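Long-range contact in protein CPn_0803/CP_1068/CPj0803/CpB0832 (Chlamydophila pneumoniae, PDB 3Q9D), which is of unknown function but has been linked with the needle tip of the chlamydial type III secretion system: residues 44-58 and 85-97. Numbering follows the deposited sequence.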
# COMPACT_ATOMS: atom_id res chain seq x y z
N LEU A 44 -43.69 -7.19 16.82
CA LEU A 44 -42.30 -7.05 17.22
C LEU A 44 -42.17 -6.28 18.53
O LEU A 44 -42.77 -5.22 18.69
CB LEU A 44 -41.49 -6.36 16.12
CG LEU A 44 -40.06 -6.85 15.92
CD1 LEU A 44 -39.97 -8.36 16.12
CD2 LEU A 44 -39.54 -6.47 14.54
N GLU A 45 -41.38 -6.82 19.45
CA GLU A 45 -41.16 -6.18 20.74
C GLU A 45 -39.70 -5.85 21.00
O GLU A 45 -38.95 -6.70 21.48
CB GLU A 45 -41.71 -7.06 21.87
N LEU A 46 -39.31 -4.62 20.70
CA LEU A 46 -37.93 -4.18 20.88
C LEU A 46 -37.79 -3.19 22.04
O LEU A 46 -38.60 -2.28 22.19
CB LEU A 46 -37.44 -3.50 19.60
CG LEU A 46 -37.47 -4.32 18.32
CD1 LEU A 46 -37.47 -3.38 17.13
CD2 LEU A 46 -36.28 -5.27 18.26
N GLU A 47 -36.74 -3.34 22.84
CA GLU A 47 -36.42 -2.37 23.88
C GLU A 47 -35.59 -1.23 23.28
O GLU A 47 -34.85 -1.46 22.32
CB GLU A 47 -35.65 -3.05 25.02
CG GLU A 47 -34.45 -3.90 24.56
CD GLU A 47 -34.82 -5.34 24.16
OE1 GLU A 47 -35.71 -5.54 23.30
OE2 GLU A 47 -34.19 -6.28 24.71
N ASP A 48 -35.71 -0.01 23.82
CA ASP A 48 -34.94 1.15 23.33
C ASP A 48 -33.47 0.81 23.32
O ASP A 48 -32.68 1.36 22.53
CB ASP A 48 -35.14 2.38 24.22
CG ASP A 48 -36.49 3.07 24.00
OD1 ASP A 48 -37.17 2.76 22.99
OD2 ASP A 48 -36.87 3.93 24.84
N ASN A 49 -33.09 -0.07 24.23
CA ASN A 49 -31.69 -0.40 24.37
C ASN A 49 -31.11 -0.98 23.08
O ASN A 49 -29.93 -0.80 22.80
CB ASN A 49 -31.47 -1.35 25.54
CG ASN A 49 -30.14 -1.13 26.22
OD1 ASN A 49 -29.63 -0.00 26.26
ND2 ASN A 49 -29.56 -2.20 26.75
N VAL A 50 -31.95 -1.65 22.28
CA VAL A 50 -31.50 -2.31 21.05
C VAL A 50 -31.05 -1.29 20.01
O VAL A 50 -30.04 -1.48 19.34
CB VAL A 50 -32.59 -3.22 20.45
CG1 VAL A 50 -32.09 -3.88 19.16
CG2 VAL A 50 -33.01 -4.28 21.45
N PHE A 51 -31.81 -0.21 19.87
CA PHE A 51 -31.45 0.83 18.93
C PHE A 51 -30.15 1.47 19.35
O PHE A 51 -29.33 1.84 18.51
CB PHE A 51 -32.54 1.90 18.83
CG PHE A 51 -33.77 1.44 18.08
CD1 PHE A 51 -33.90 1.69 16.72
CD2 PHE A 51 -34.78 0.74 18.73
CE1 PHE A 51 -35.02 1.26 16.03
CE2 PHE A 51 -35.90 0.31 18.04
CZ PHE A 51 -36.01 0.57 16.69
N LEU A 52 -29.99 1.69 20.65
CA LEU A 52 -28.77 2.30 21.17
C LEU A 52 -27.53 1.43 20.97
O LEU A 52 -26.48 1.91 20.55
CB LEU A 52 -28.93 2.64 22.65
CG LEU A 52 -27.85 3.53 23.26
CD1 LEU A 52 -27.72 4.83 22.48
CD2 LEU A 52 -28.14 3.81 24.73
N LEU A 53 -27.66 0.14 21.29
CA LEU A 53 -26.57 -0.80 21.10
C LEU A 53 -26.22 -0.95 19.63
O LEU A 53 -25.04 -1.02 19.26
CB LEU A 53 -26.94 -2.16 21.69
CG LEU A 53 -26.38 -2.49 23.08
CD1 LEU A 53 -27.51 -2.59 24.09
CD2 LEU A 53 -25.58 -3.78 23.04
N LEU A 54 -27.24 -1.00 18.78
CA LEU A 54 -27.04 -1.14 17.35
C LEU A 54 -26.31 0.06 16.79
O LEU A 54 -25.41 -0.08 15.96
CB LEU A 54 -28.39 -1.31 16.64
CG LEU A 54 -28.35 -1.52 15.13
CD1 LEU A 54 -27.50 -2.73 14.78
CD2 LEU A 54 -29.76 -1.67 14.58
N GLU A 55 -26.68 1.25 17.25
CA GLU A 55 -26.03 2.47 16.79
C GLU A 55 -24.54 2.48 17.14
O GLU A 55 -23.71 2.82 16.29
CB GLU A 55 -26.69 3.71 17.38
CG GLU A 55 -26.07 5.01 16.90
CD GLU A 55 -26.68 6.25 17.57
OE1 GLU A 55 -26.50 6.41 18.80
OE2 GLU A 55 -27.32 7.05 16.87
N GLY A 56 -24.22 2.15 18.38
CA GLY A 56 -22.82 2.10 18.80
C GLY A 56 -22.01 1.11 17.97
O GLY A 56 -20.90 1.41 17.55
N ASN A 57 -22.56 -0.07 17.74
CA ASN A 57 -21.89 -1.08 16.92
C ASN A 57 -21.68 -0.65 15.45
O ASN A 57 -20.63 -0.89 14.85
CB ASN A 57 -22.66 -2.41 17.03
CG ASN A 57 -22.41 -3.09 18.36
OD1 ASN A 57 -21.27 -3.15 18.81
ND2 ASN A 57 -23.46 -3.60 19.00
N LEU A 58 -22.68 0.02 14.88
CA LEU A 58 -22.55 0.53 13.53
C LEU A 58 -21.55 1.69 13.49
O LEU A 58 -20.72 1.76 12.59
CB LEU A 58 -23.90 0.96 12.98
CG LEU A 58 -24.92 -0.16 12.76
CD1 LEU A 58 -26.30 0.40 12.46
CD2 LEU A 58 -24.49 -1.13 11.67
N GLN A 85 -33.35 -14.17 16.11
CA GLN A 85 -34.71 -13.86 15.73
C GLN A 85 -34.72 -13.30 14.31
O GLN A 85 -34.36 -12.14 14.09
CB GLN A 85 -35.27 -12.84 16.71
CG GLN A 85 -36.71 -12.50 16.48
CD GLN A 85 -37.49 -12.43 17.78
OE1 GLN A 85 -36.94 -12.62 18.86
NE2 GLN A 85 -38.79 -12.15 17.67
N GLN A 86 -35.11 -14.11 13.33
CA GLN A 86 -35.06 -13.68 11.94
C GLN A 86 -35.92 -12.45 11.68
O GLN A 86 -35.56 -11.60 10.86
CB GLN A 86 -35.46 -14.81 10.99
CG GLN A 86 -35.33 -14.42 9.52
CD GLN A 86 -35.81 -15.50 8.58
OE1 GLN A 86 -35.02 -16.12 7.86
NE2 GLN A 86 -37.13 -15.73 8.57
N GLU A 87 -37.05 -12.32 12.37
CA GLU A 87 -37.95 -11.20 12.12
C GLU A 87 -37.31 -9.86 12.54
O GLU A 87 -37.56 -8.82 11.93
CB GLU A 87 -39.29 -11.39 12.83
CG GLU A 87 -39.16 -11.72 14.30
CD GLU A 87 -39.06 -13.22 14.56
OE1 GLU A 87 -38.27 -13.91 13.88
OE2 GLU A 87 -39.78 -13.71 15.46
N ILE A 88 -36.48 -9.91 13.57
CA ILE A 88 -35.79 -8.70 14.04
C ILE A 88 -34.64 -8.36 13.09
O ILE A 88 -34.47 -7.21 12.70
CB ILE A 88 -35.26 -8.88 15.46
CG1 ILE A 88 -36.42 -8.96 16.45
CG2 ILE A 88 -34.32 -7.73 15.85
CD1 ILE A 88 -35.96 -9.32 17.85
N ALA A 89 -33.86 -9.36 12.70
CA ALA A 89 -32.83 -9.17 11.68
C ALA A 89 -33.43 -8.52 10.42
O ALA A 89 -32.88 -7.55 9.89
CB ALA A 89 -32.15 -10.49 11.33
N ASN A 90 -34.53 -9.09 9.92
CA ASN A 90 -35.13 -8.56 8.70
C ASN A 90 -35.66 -7.14 8.88
O ASN A 90 -35.61 -6.33 7.96
CB ASN A 90 -36.25 -9.47 8.20
CG ASN A 90 -35.71 -10.76 7.62
OD1 ASN A 90 -34.52 -10.87 7.30
ND2 ASN A 90 -36.59 -11.75 7.48
N PHE A 91 -36.16 -6.84 10.07
CA PHE A 91 -36.62 -5.49 10.35
C PHE A 91 -35.47 -4.51 10.15
O PHE A 91 -35.61 -3.50 9.46
CB PHE A 91 -37.16 -5.38 11.77
CG PHE A 91 -37.51 -3.98 12.18
CD1 PHE A 91 -38.58 -3.32 11.59
CD2 PHE A 91 -36.78 -3.32 13.15
CE1 PHE A 91 -38.91 -2.03 11.95
CE2 PHE A 91 -37.11 -2.02 13.52
CZ PHE A 91 -38.18 -1.38 12.92
N PHE A 92 -34.32 -4.81 10.74
CA PHE A 92 -33.17 -3.91 10.62
C PHE A 92 -32.54 -3.87 9.24
O PHE A 92 -32.07 -2.82 8.79
CB PHE A 92 -32.13 -4.19 11.71
CG PHE A 92 -32.53 -3.69 13.07
CD1 PHE A 92 -32.74 -2.33 13.28
CD2 PHE A 92 -32.70 -4.56 14.14
CE1 PHE A 92 -33.12 -1.84 14.53
CE2 PHE A 92 -33.07 -4.09 15.39
CZ PHE A 92 -33.28 -2.74 15.59
N PHE A 93 -32.53 -5.01 8.54
CA PHE A 93 -32.06 -5.04 7.15
C PHE A 93 -32.94 -4.18 6.23
O PHE A 93 -32.44 -3.40 5.43
CB PHE A 93 -31.98 -6.47 6.61
CG PHE A 93 -30.84 -7.29 7.19
CD1 PHE A 93 -29.57 -6.73 7.33
CD2 PHE A 93 -31.04 -8.60 7.59
CE1 PHE A 93 -28.49 -7.50 7.87
CE2 PHE A 93 -29.98 -9.37 8.13
CZ PHE A 93 -28.71 -8.80 8.27
N GLU A 94 -34.26 -4.34 6.31
CA GLU A 94 -35.17 -3.48 5.52
C GLU A 94 -34.92 -2.01 5.85
O GLU A 94 -34.81 -1.15 4.97
CB GLU A 94 -36.62 -3.81 5.84
CG GLU A 94 -37.07 -5.17 5.37
CD GLU A 94 -37.18 -5.26 3.86
OE1 GLU A 94 -36.92 -4.24 3.18
OE2 GLU A 94 -37.54 -6.35 3.37
N MET A 95 -34.85 -1.70 7.15
CA MET A 95 -34.61 -0.34 7.61
C MET A 95 -33.30 0.23 7.05
O MET A 95 -33.27 1.31 6.42
CB MET A 95 -34.58 -0.30 9.14
CG MET A 95 -34.16 1.07 9.69
SD MET A 95 -33.69 1.04 11.45
CE MET A 95 -35.08 0.14 12.13
N LEU A 96 -32.20 -0.49 7.27
CA LEU A 96 -30.84 0.03 7.02
C LEU A 96 -30.32 -0.17 5.59
O LEU A 96 -29.49 0.60 5.12
CB LEU A 96 -29.85 -0.57 8.02
CG LEU A 96 -30.14 -0.20 9.48
CD1 LEU A 96 -29.22 -0.96 10.42
CD2 LEU A 96 -29.99 1.30 9.68
N ILE A 97 -30.80 -1.22 4.92
CA ILE A 97 -30.42 -1.43 3.53
C ILE A 97 -31.40 -0.71 2.59
O ILE A 97 -30.97 -0.03 1.65
CB ILE A 97 -30.36 -2.94 3.18
CG1 ILE A 97 -29.20 -3.61 3.93
CG2 ILE A 97 -30.19 -3.14 1.69
CD1 ILE A 97 -29.24 -5.16 3.82
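Phe-92 reaches from helix 86-97 into the hydrophobic core of the helical bundle formed by the N-terminal part of the chain and meets Phe-51 and Leu-54 of helix 48-58. The axes of the two helical segments come no closer than 13.4 Å and are inclined at 57°, a gap spanned by long side chains, while helices 70-82 and 107-133 complete the bundle. Phe-92 and Phe-51 form a T-shaped pair: the edge of Phe-92 points at the face of Phe-51, with ring planes at 73° and centroids 5.6 Å apart. Leu-54 lays its CD2 methyl over one face of Phe-92 in a CH-pi contact, 3.5 Å from the ring centroid. Its CG stands anti to the backbone N (chi1 -178°), which carries the isobutyl group across to the ring. The opposite face of Phe-92 is covered by CD2 of its own neighbour Phe-91, so the ring is clamped between an aliphatic and an aromatic partner. Val-50 CG1 closes in obliquely on the CE2 and CZ side.

One turn further along, Leu-58 and Leu-96 meet through their CD1 methyls. At the other end the extended segment 44-47 arches over the start of helix 86-97. Leu-46 splits its branches there, CD1 resting 3.9 Å from Phe-91 CE2 and CD2 on Ile-88. No hydrogen bond crosses between the segments, and the contact is almost wholly apolar, although Gln-109 of helix 107-133 bonds to Leu-46 O and Asp-48 OD1. Outermost, the poorly ordered Leu-44 divides its methyls between two residues, CD2 against Phe-91 CB and CD1 3.6 Å from Ile-88 CG1.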